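Local atomic coordinates of phenylalanine-4-hydroxylase (Colwellia psychrerythraea, PDB entry 2V28), a protein that probably catalyses the iron- and tetrahydrobiopterin-dependent hydroxylation of L-phenylalanine to L-tyrosine by molecular oxygen, the first step in phenylalanine breakdown. Residues T5-K10 with I106-E111; V102-R107 with P118-E123; M220-Y225 with E258-V263. All blocks are in the same frame, centred on the assembly; numbering follows the deposited sequence.

Contact 1 (T5-K10 with I106-E111); sequences TKYVSK and IRSREE
Ile106 meets Tyr7 through its backbone, its carbonyl O lying 3.8 Å from Tyr7 CE2, while its aliphatic side chain turns away. At Arg107 the backbone again does the touching, CA standing 3.6 Å from Tyr7 OH; the guanidinium leads off to Asp119. Ser108 is the first of the segment to hydrogen-bond across the contact. Ser108 N gives Tyr7 OH a nearly straight hydrogen bond (3.0 Å, 167°). Its OG, held between backbone N and carbonyl carbon (chi1 55°), faces the same phenol oxygen and also accepts from Glu111 N, an ST motif for which a small hydroxyl residue is suited. One water joins Ser108 OG to Thr5 OG1. Glu111 closes the turn: its extended chain runs past the tyrosine in the opposite sense and brings OE2 to Tyr7 OH at the edge of the ring, a very short hydrogen bond of 2.5 Å in which the phenol donates. Another water, 2.7 Å from Glu111 OE1, bridges to Thr5 N. The phenol oxygen both gives and receives, which suits a tyrosine here. This pins the N-terminal loop 5-10 to the loop between strand 99-103 and helix 120-127, with Ile106, Arg107 and Arg109 packed against helix 22-39.

Contact 2 (V102-R107 with P118-E123); sequences VATFIR and PDIFHE
A buried salt bridge between Arg107 and Asp119, joined to a helix cap, ties the end of strand 99-103 and the loop after it to the start of helix 120-127. That helix carries His122 and His127, which bind iron in another structure of this protein; this chain is iron-free. Asp119 is the N-cap, short enough to reach the helix from just before it. Its CG sits between the backbone N and the carbonyl carbon (chi1 73°), which turns the carboxylate back over the first helical turn, where Asp119 OD2 accepts from His122 N at 3.0 Å. Arg107 grips the carboxylate side-on, NE meeting Asp119 OD1 at 2.8 Å; NH2 of Arg107 meets Asp119 OD2 at 3.2 Å. An arginine suits because it can give NE and NH2 to two oxygens at once. The acid lies at the edge of the guanidinium, but the two planes are 35° apart and both nitrogens reach the oxygens from above the carboxylate plane. Arg107 N adds a bond to OD1 through that oxygen's anti lone pair. Ile120 N donates to Phe105 O at 2.8 Å. The Phe105 ring spreads a face under Asp119 CA, a CH-pi contact 4.1 Å from its centroid. Ile120, branched and apolar, fills the seam on the strand side: CG2 meets Ile106 CD1 at 3.9 Å, and CG1 meets Val102 CG1. With two donors on each oxygen, the carboxylate is well satisfied; the arginine and the helix start would tend to keep Asp119 ionised, and its bond to His122 N would be expected to steady that residue's backbone.

Contact 3 (M220-Y225 with E258-V263); sequences MQPIYY and EAKFPV. With SO4 (sulfate ion), chain C.
Lys260 lays its aliphatic chain against Pro222 and Ile223, and its methylenes carry most of this contact. Lys260 CB begins over the proline, 3.8 Å from Pro222 CG. The chain then bends at chi2 (-61°) and Lys260 CG passes from the proline to the isoleucine, reaching Ile223 CD1 at 3.5 Å. Lys260 CD keeps to Ile223 CD1 at 4.0 Å, and after a further bend at chi3 (-134°) Lys260 CE lies 3.7 Å from Ile223 CG1. The two side chains cross at about a right angle, so the end of the isoleucine faces the length of the lysine. At the tip, NZ leaves the apolar surface and makes a salt bridge with Asp201. A long, flexible side chain suits this place, covering hydrophobic groups with its stem while delivering its charge to an acid beyond them. Pro222, with its rigid ring, offers an apolar surface at the turn into the strand; the first turn of helix 261-265 touches it lightly, Pro222 CG lying 4.2 Å from Val263 CG2 and Pro222 CB 4.4 Å from Pro262 CG. Farther back, Glu258 N gives a weak hydrogen bond to a sulfate, probably from the crystallisation liquor. The contact seats the N-terminal end of helix 261-265, with Lys260 at its N-cap, on the beginning of strand 223-227, beside strand 201-204 in the mixed sheet; Pro262 also packs on Met220 of the second subunit.

Contacts 1 and 2 form one continuous region, their centres about 8 Å apart, because they share Ile106 and Arg107. Phe105 stacks on Tyr7, and a probable hydrogen bond from Lys10 N to Thr104 O adds to the join, so the N-terminal tail, the end of strand 99-103 and the start of the iron-ligating helix 120-127 are bound together. Contact 3 follows later in the chain, about 29 Å from contact 1 and about 27 Å from contact 2 between centres, where the mixed sheet meets the C-terminal helix 261-265. Contact 2 holds the iron-binding His122, and contact 1 approaches it through the shared Arg107; contact 3 is packing away from that site.

Contact 1 (T5-K10 with I106-E111)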
loop_
_atom_site.group_PDB
_atom_site.type_symbol
_atom_site.label_atom_id
_atom_site.label_comp_id
_atom_site.label_asym_id
_atom_site.label_seq_id
_atom_site.Cartn_x
_atom_site.Cartn_y
_atom_site.Cartn_z
ATOM N N THR A 5 1.501 14.453 11.857
ATOM C CA THR A 5 1.831 15.669 12.620
ATOM C C THR A 5 2.262 16.778 11.648
ATOM O O THR A 5 2.947 16.496 10.653
ATOM C CB THR A 5 2.981 15.398 13.648
ATOM O OG1 THR A 5 2.748 14.161 14.342
ATOM C CG2 THR A 5 3.106 16.526 14.663
ATOM N N LYS A 6 1.864 18.026 11.908
ATOM C CA LYS A 6 2.382 19.138 11.110
ATOM C C LYS A 6 3.711 19.666 11.683
ATOM O O LYS A 6 3.801 20.116 12.832
ATOM C CB LYS A 6 1.354 20.255 10.930
ATOM C CG LYS A 6 1.815 21.381 9.988
ATOM C CE LYS A 6 1.787 25.495 8.075
ATOM N NZ LYS A 6 2.345 24.861 9.632
ATOM N N TYR A 7 4.746 19.589 10.859
ATOM C CA TYR A 7 6.079 19.937 11.286
ATOM C C TYR A 7 6.488 21.310 10.762
ATOM O O TYR A 7 6.034 21.753 9.702
ATOM C CB TYR A 7 7.045 18.852 10.834
ATOM C CG TYR A 7 6.844 17.515 11.529
ATOM C CD1 TYR A 7 6.265 16.429 10.861
ATOM C CD2 TYR A 7 7.245 17.336 12.855
ATOM C CE1 TYR A 7 6.100 15.197 11.507
ATOM C CE2 TYR A 7 7.090 16.135 13.498
ATOM C CZ TYR A 7 6.514 15.063 12.835
ATOM O OH TYR A 7 6.371 13.867 13.519
ATOM N N VAL A 8 7.325 21.988 11.539
ATOM C CA VAL A 8 7.810 23.323 11.212
ATOM C C VAL A 8 9.323 23.352 11.390
ATOM O O VAL A 8 9.850 22.856 12.383
ATOM C CB VAL A 8 7.176 24.408 12.136
ATOM C CG1 VAL A 8 7.466 25.801 11.596
ATOM C CG2 VAL A 8 5.667 24.204 12.287
ATOM N N SER A 9 10.021 23.926 10.422
ATOM C CA SER A 9 11.455 24.125 10.539
ATOM C C SER A 9 11.794 25.055 11.696
ATOM O O SER A 9 11.156 26.104 11.865
ATOM C CB SER A 9 12.027 24.686 9.234
ATOM O OG SER A 9 12.191 23.662 8.286
ATOM N N LYS A 10 12.792 24.662 12.486
ATOM C CA LYS A 10 13.342 25.522 13.528
ATOM C C LYS A 10 14.081 26.693 12.903
ATOM O O LYS A 10 14.736 26.544 11.869
ATOM C CB LYS A 10 14.269 24.737 14.460
ATOM C CG LYS A 10 13.547 23.639 15.218
ATOM C CD LYS A 10 14.353 23.123 16.375
ATOM C CE LYS A 10 13.505 22.254 17.249
ATOM N N ILE A 106 12.811 17.396 13.611
ATOM C CA ILE A 106 12.871 15.957 13.824
ATOM C C ILE A 106 11.477 15.439 14.209
ATOM O O ILE A 106 10.653 16.152 14.804
ATOM C CB ILE A 106 13.948 15.576 14.879
ATOM C CG1 ILE A 106 14.321 14.088 14.812
ATOM C CG2 ILE A 106 13.499 15.981 16.291
ATOM C CD1 ILE A 106 15.791 13.796 15.015
ATOM N N ARG A 107 11.214 14.199 13.841
ATOM C CA ARG A 107 9.909 13.568 14.016
ATOM C C ARG A 107 9.550 13.456 15.499
ATOM O O ARG A 107 10.414 13.517 16.338
ATOM C CB ARG A 107 9.926 12.175 13.389
ATOM C CG ARG A 107 10.883 11.206 14.095
ATOM C CD ARG A 107 11.073 9.933 13.294
ATOM N NE ARG A 107 11.862 10.195 12.096
ATOM C CZ ARG A 107 12.346 9.252 11.296
ATOM N NH1 ARG A 107 12.123 7.973 11.547
ATOM N NH2 ARG A 107 13.036 9.601 10.234
ATOM N N SER A 108 8.262 13.307 15.803
ATOM C CA SER A 108 7.801 13.087 17.184
ATOM C C SER A 108 8.123 11.662 17.602
ATOM O O SER A 108 8.359 10.827 16.746
ATOM C CB SER A 108 6.291 13.287 17.250
ATOM O OG SER A 108 5.636 12.451 16.302
ATOM N N ARG A 109 8.117 11.372 18.908
ATOM C CA ARG A 109 8.211 9.979 19.375
ATOM C C ARG A 109 7.172 9.095 18.717
ATOM O O ARG A 109 7.473 7.967 18.329
ATOM C CB ARG A 109 7.989 9.853 20.887
ATOM C CG ARG A 109 9.077 10.428 21.748
ATOM C CD ARG A 109 10.217 9.461 21.945
ATOM N NE ARG A 109 11.293 10.152 22.638
ATOM C CZ ARG A 109 12.456 9.611 22.966
ATOM N NH1 ARG A 109 12.716 8.350 22.651
ATOM N NH2 ARG A 109 13.357 10.353 23.605
ATOM N N GLU A 110 5.950 9.611 18.595
ATOM C CA GLU A 110 4.851 8.803 18.097
ATOM C C GLU A 110 5.048 8.445 16.627
ATOM O O GLU A 110 4.567 7.403 16.178
ATOM C CB GLU A 110 3.506 9.509 18.279
ATOM C CG GLU A 110 2.323 8.542 18.265
ATOM C CD GLU A 110 1.049 9.155 17.709
ATOM O OE1 GLU A 110 1.051 10.359 17.370
ATOM O OE2 GLU A 110 0.045 8.417 17.604
ATOM N N GLU A 111 5.738 9.306 15.886
ATOM C CA GLU A 111 6.033 9.023 14.488
ATOM C C GLU A 111 7.461 8.490 14.270
ATOM O O GLU A 111 8.019 8.621 13.178
ATOM C CB GLU A 111 5.719 10.246 13.605
ATOM C CG GLU A 111 4.221 10.530 13.498
ATOM C CD GLU A 111 3.875 11.586 12.458
ATOM O OE1 GLU A 111 2.903 11.382 11.706
ATOM O OE2 GLU A 111 4.565 12.616 12.375
HETATM O O HOH W 1 3.273 13.058 9.640
HETATM O O HOH W 2 3.020 13.112 16.717
#

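Contact 2 (V102-R107 with P118-E123)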
loop_
_atom_site.group_PDB
_atom_site.type_symbol
_atom_site.label_atom_id
_atom_site.label_comp_id
_atom_site.label_asym_id
_atom_site.label_seq_id
_atom_site.Cartn_x
_atom_site.Cartn_y
_atom_site.Cartn_z
ATOM N N VAL A 102 17.395 21.050 3.385
ATOM C CA VAL A 102 17.134 20.329 4.613
ATOM C C VAL A 102 16.142 21.124 5.471
ATOM O O VAL A 102 16.398 22.285 5.837
ATOM C CB VAL A 102 18.413 20.046 5.426
ATOM C CG1 VAL A 102 18.041 19.298 6.737
ATOM C CG2 VAL A 102 19.413 19.237 4.589
ATOM N N ALA A 103 15.010 20.490 5.763
ATOM C CA ALA A 103 14.060 21.043 6.714
ATOM C C ALA A 103 14.616 20.726 8.092
ATOM O O ALA A 103 15.020 19.599 8.370
ATOM C CB ALA A 103 12.670 20.424 6.524
ATOM N N THR A 104 14.652 21.733 8.949
ATOM C CA THR A 104 15.239 21.566 10.264
ATOM C C THR A 104 14.210 21.249 11.368
ATOM O O THR A 104 13.828 22.088 12.195
ATOM C CB THR A 104 16.103 22.774 10.599
ATOM O OG1 THR A 104 15.270 23.934 10.602
ATOM C CG2 THR A 104 17.192 22.938 9.541
ATOM N N PHE A 105 13.748 20.009 11.341
ATOM C CA PHE A 105 12.905 19.475 12.379
ATOM C C PHE A 105 13.209 17.987 12.488
ATOM O O PHE A 105 13.775 17.408 11.564
ATOM C CB PHE A 105 11.397 19.729 12.079
ATOM C CG PHE A 105 10.821 18.903 10.942
ATOM C CD1 PHE A 105 10.798 19.401 9.632
ATOM C CD2 PHE A 105 10.265 17.637 11.183
ATOM C CE1 PHE A 105 10.268 18.652 8.584
ATOM C CE2 PHE A 105 9.741 16.883 10.139
ATOM C CZ PHE A 105 9.727 17.389 8.839
ATOM N N ILE A 106 12.811 17.396 13.611
ATOM C CA ILE A 106 12.871 15.957 13.824
ATOM C C ILE A 106 11.477 15.439 14.209
ATOM O O ILE A 106 10.653 16.152 14.804
ATOM C CB ILE A 106 13.948 15.576 14.879
ATOM C CG1 ILE A 106 14.321 14.088 14.812
ATOM C CG2 ILE A 106 13.499 15.981 16.291
ATOM C CD1 ILE A 106 15.791 13.796 15.015
ATOM N N ARG A 107 11.214 14.199 13.841
ATOM C CA ARG A 107 9.909 13.568 14.016
ATOM C C ARG A 107 9.550 13.456 15.499
ATOM O O ARG A 107 10.414 13.517 16.338
ATOM C CB ARG A 107 9.926 12.175 13.389
ATOM C CG ARG A 107 10.883 11.206 14.095
ATOM C CD ARG A 107 11.073 9.933 13.294
ATOM N NE ARG A 107 11.862 10.195 12.096
ATOM C CZ ARG A 107 12.346 9.252 11.296
ATOM N NH1 ARG A 107 12.123 7.973 11.547
ATOM N NH2 ARG A 107 13.036 9.601 10.234
ATOM N N PRO A 118 10.035 14.105 5.056
ATOM C CA PRO A 118 11.464 13.932 5.385
ATOM C C PRO A 118 11.945 14.848 6.522
ATOM O O PRO A 118 12.085 16.059 6.331
ATOM C CB PRO A 118 12.180 14.277 4.070
ATOM C CG PRO A 118 11.199 15.068 3.266
ATOM C CD PRO A 118 9.829 14.552 3.665
ATOM N N ASP A 119 12.216 14.282 7.693
ATOM C CA ASP A 119 12.757 15.087 8.782
ATOM C C ASP A 119 14.290 15.141 8.666
ATOM O O ASP A 119 14.873 14.608 7.702
ATOM C CB ASP A 119 12.266 14.596 10.165
ATOM C CG ASP A 119 12.925 13.284 10.598
ATOM O OD1 ASP A 119 12.747 12.883 11.763
ATOM O OD2 ASP A 119 13.631 12.669 9.784
ATOM N N ILE A 120 14.937 15.774 9.644
ATOM C CA ILE A 120 16.400 15.946 9.620
ATOM C C ILE A 120 17.177 14.609 9.650
ATOM O O ILE A 120 18.267 14.501 9.066
ATOM C CB ILE A 120 16.857 16.928 10.721
ATOM C CG1 ILE A 120 18.239 17.517 10.392
ATOM C CG2 ILE A 120 16.797 16.259 12.133
ATOM C CD1 ILE A 120 18.408 18.943 10.829
ATOM N N PHE A 121 16.636 13.585 10.314
ATOM C CA PHE A 121 17.331 12.296 10.279
ATOM C C PHE A 121 17.224 11.695 8.889
ATOM O O PHE A 121 18.231 11.274 8.337
ATOM C CB PHE A 121 16.865 11.336 11.359
ATOM C CG PHE A 121 17.565 10.004 11.320
ATOM C CD1 PHE A 121 18.782 9.814 11.988
ATOM C CD2 PHE A 121 17.001 8.938 10.615
ATOM C CE1 PHE A 121 19.416 8.570 11.942
ATOM C CE2 PHE A 121 17.624 7.693 10.569
ATOM C CZ PHE A 121 18.835 7.521 11.220
ATOM N N HIS A 122 16.019 11.692 8.313
ATOM C CA HIS A 122 15.820 11.233 6.922
ATOM C C HIS A 122 16.819 11.933 5.949
ATOM O O HIS A 122 17.529 11.296 5.154
ATOM C CB HIS A 122 14.356 11.498 6.514
ATOM C CG HIS A 122 14.037 11.110 5.106
ATOM N ND1 HIS A 122 13.584 9.853 4.766
ATOM C CD2 HIS A 122 14.106 11.810 3.951
ATOM C CE1 HIS A 122 13.406 9.790 3.460
ATOM N NE2 HIS A 122 13.721 10.963 2.940
ATOM N N GLU A 123 16.876 13.261 6.048
ATOM C CA GLU A 123 17.701 14.071 5.173
ATOM C C GLU A 123 19.193 13.854 5.356
ATOM O O GLU A 123 19.872 13.584 4.387
ATOM C CB GLU A 123 17.399 15.556 5.343
ATOM C CG GLU A 123 15.962 15.905 5.071
ATOM C CD GLU A 123 15.581 15.793 3.619
ATOM O OE1 GLU A 123 16.171 14.984 2.849
ATOM O OE2 GLU A 123 14.642 16.518 3.255
#

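Contact 3 (M220-Y225 with E258-V263)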
loop_
_atom_site.group_PDB
_atom_site.type_symbol
_atom_site.label_atom_id
_atom_site.label_comp_id
_atom_site.label_asym_id
_atom_site.label_seq_id
_atom_site.Cartn_x
_atom_site.Cartn_y
_atom_site.Cartn_z
ATOM N N MET A 220 4.204 -0.394 0.011
ATOM C CA MET A 220 5.431 -1.130 -0.085
ATOM C C MET A 220 5.721 -1.337 -1.567
ATOM O O MET A 220 4.872 -1.816 -2.314
ATOM C CB MET A 220 5.348 -2.491 0.656
ATOM C CG MET A 220 4.921 -2.406 2.151
ATOM S SD MET A 220 5.846 -1.212 3.109
ATOM C CE MET A 220 7.441 -1.991 3.217
ATOM N N GLN A 221 6.929 -0.982 -1.979
ATOM C CA GLN A 221 7.257 -0.924 -3.404
ATOM C C GLN A 221 7.318 -2.303 -4.061
ATOM O O GLN A 221 8.076 -3.145 -3.595
ATOM C CB GLN A 221 8.594 -0.213 -3.573
ATOM C CG GLN A 221 8.586 1.235 -3.178
ATOM C CD GLN A 221 7.498 2.006 -3.842
ATOM O OE1 GLN A 221 7.546 2.225 -5.047
ATOM N NE2 GLN A 221 6.491 2.439 -3.059
ATOM N N PRO A 222 6.522 -2.548 -5.145
ATOM C CA PRO A 222 6.608 -3.836 -5.797
ATOM C C PRO A 222 7.786 -3.986 -6.715
ATOM O O PRO A 222 8.113 -5.119 -7.100
ATOM C CB PRO A 222 5.302 -3.924 -6.604
ATOM C CG PRO A 222 4.867 -2.532 -6.801
ATOM C CD PRO A 222 5.487 -1.686 -5.744
ATOM N N ILE A 223 8.421 -2.871 -7.067
ATOM C CA ILE A 223 9.538 -2.911 -7.981
ATOM C C ILE A 223 10.666 -2.040 -7.486
ATOM O O ILE A 223 10.449 -0.920 -6.992
ATOM C CB ILE A 223 9.175 -2.435 -9.433
ATOM C CG1 ILE A 223 8.042 -3.247 -10.043
ATOM C CG2 ILE A 223 10.423 -2.481 -10.344
ATOM C CD1 ILE A 223 7.329 -2.519 -11.229
ATOM N N TYR A 224 11.882 -2.546 -7.626
ATOM C CA TYR A 224 13.060 -1.718 -7.404
ATOM C C TYR A 224 13.966 -1.887 -8.601
ATOM O O TYR A 224 13.891 -2.911 -9.287
ATOM C CB TYR A 224 13.830 -2.161 -6.161
ATOM C CG TYR A 224 13.142 -1.952 -4.810
ATOM C CD1 TYR A 224 12.128 -2.811 -4.384
ATOM C CD2 TYR A 224 13.544 -0.937 -3.950
ATOM C CE1 TYR A 224 11.549 -2.662 -3.155
ATOM C CE2 TYR A 224 12.954 -0.775 -2.690
ATOM C CZ TYR A 224 11.952 -1.633 -2.315
ATOM O OH TYR A 224 11.333 -1.522 -1.098
ATOM N N TYR A 225 14.870 -0.930 -8.807
ATOM C CA TYR A 225 15.843 -1.025 -9.881
ATOM C C TYR A 225 17.264 -1.020 -9.349
ATOM O O TYR A 225 17.600 -0.250 -8.451
ATOM C CB TYR A 225 15.657 0.122 -10.897
ATOM C CG TYR A 225 14.437 -0.034 -11.737
ATOM C CD1 TYR A 225 13.190 0.473 -11.318
ATOM C CD2 TYR A 225 14.506 -0.706 -12.972
ATOM C CE1 TYR A 225 12.064 0.312 -12.111
ATOM C CE2 TYR A 225 13.392 -0.885 -13.726
ATOM C CZ TYR A 225 12.184 -0.372 -13.307
ATOM O OH TYR A 225 11.089 -0.556 -14.119
ATOM N N GLU A 258 2.287 -1.281 -17.759
ATOM C CA GLU A 258 1.090 -1.611 -17.040
ATOM C C GLU A 258 1.493 -1.669 -15.555
ATOM O O GLU A 258 2.503 -2.273 -15.214
ATOM C CB GLU A 258 0.515 -2.957 -17.518
ATOM C CG GLU A 258 -0.739 -3.333 -16.730
ATOM C CD GLU A 258 -1.209 -4.763 -16.933
ATOM O OE1 GLU A 258 -0.480 -5.576 -17.541
ATOM O OE2 GLU A 258 -2.327 -5.064 -16.470
ATOM N N ALA A 259 0.722 -1.004 -14.691
ATOM C CA ALA A 259 1.017 -0.987 -13.265
ATOM C C ALA A 259 0.919 -2.360 -12.607
ATOM O O ALA A 259 0.083 -3.185 -12.984
ATOM C CB ALA A 259 0.135 -0.021 -12.554
ATOM N N LYS A 260 1.767 -2.566 -11.595
ATOM C CA LYS A 260 1.670 -3.719 -10.698
ATOM C C LYS A 260 0.380 -3.612 -9.916
ATOM O O LYS A 260 -0.112 -2.522 -9.677
ATOM C CB LYS A 260 2.855 -3.763 -9.742
ATOM C CG LYS A 260 4.196 -3.876 -10.424
ATOM C CD LYS A 260 4.275 -5.151 -11.239
ATOM C CE LYS A 260 5.598 -5.843 -10.987
ATOM N NZ LYS A 260 5.547 -7.296 -11.336
ATOM N N PHE A 261 -0.161 -4.760 -9.529
ATOM C CA PHE A 261 -1.463 -4.818 -8.870
ATOM C C PHE A 261 -1.593 -3.856 -7.657
ATOM O O PHE A 261 -2.589 -3.138 -7.543
ATOM C CB PHE A 261 -1.835 -6.276 -8.528
ATOM C CG PHE A 261 -3.166 -6.395 -7.875
ATOM C CD1 PHE A 261 -4.328 -6.253 -8.623
ATOM C CD2 PHE A 261 -3.264 -6.562 -6.492
ATOM C CE1 PHE A 261 -5.590 -6.311 -8.002
ATOM C CE2 PHE A 261 -4.509 -6.621 -5.868
ATOM C CZ PHE A 261 -5.668 -6.493 -6.623
ATOM N N PRO A 262 -0.567 -3.816 -6.760
ATOM C CA PRO A 262 -0.595 -2.914 -5.598
ATOM C C PRO A 262 -0.688 -1.438 -5.968
ATOM O O PRO A 262 -1.295 -0.660 -5.223
ATOM C CB PRO A 262 0.746 -3.180 -4.926
ATOM C CG PRO A 262 1.100 -4.586 -5.345
ATOM C CD PRO A 262 0.665 -4.632 -6.760
ATOM N N VAL A 263 -0.100 -1.071 -7.105
ATOM C CA VAL A 263 -0.178 0.298 -7.631
ATOM C C VAL A 263 -1.598 0.603 -8.117
ATOM O O VAL A 263 -2.124 1.670 -7.843
ATOM C CB VAL A 263 0.841 0.556 -8.774
ATOM C CG1 VAL A 263 0.625 1.950 -9.386
ATOM C CG2 VAL A 263 2.283 0.406 -8.265
HETATM S S SO4 C . 4.409 -2.739 -21.529
HETATM O O1 SO4 C . 3.718 -3.075 -20.275
HETATM O O2 SO4 C . 4.259 -3.843 -22.473
HETATM O O3 SO4 C . 3.770 -1.548 -22.087
HETATM O O4 SO4 C . 5.835 -2.493 -21.334
#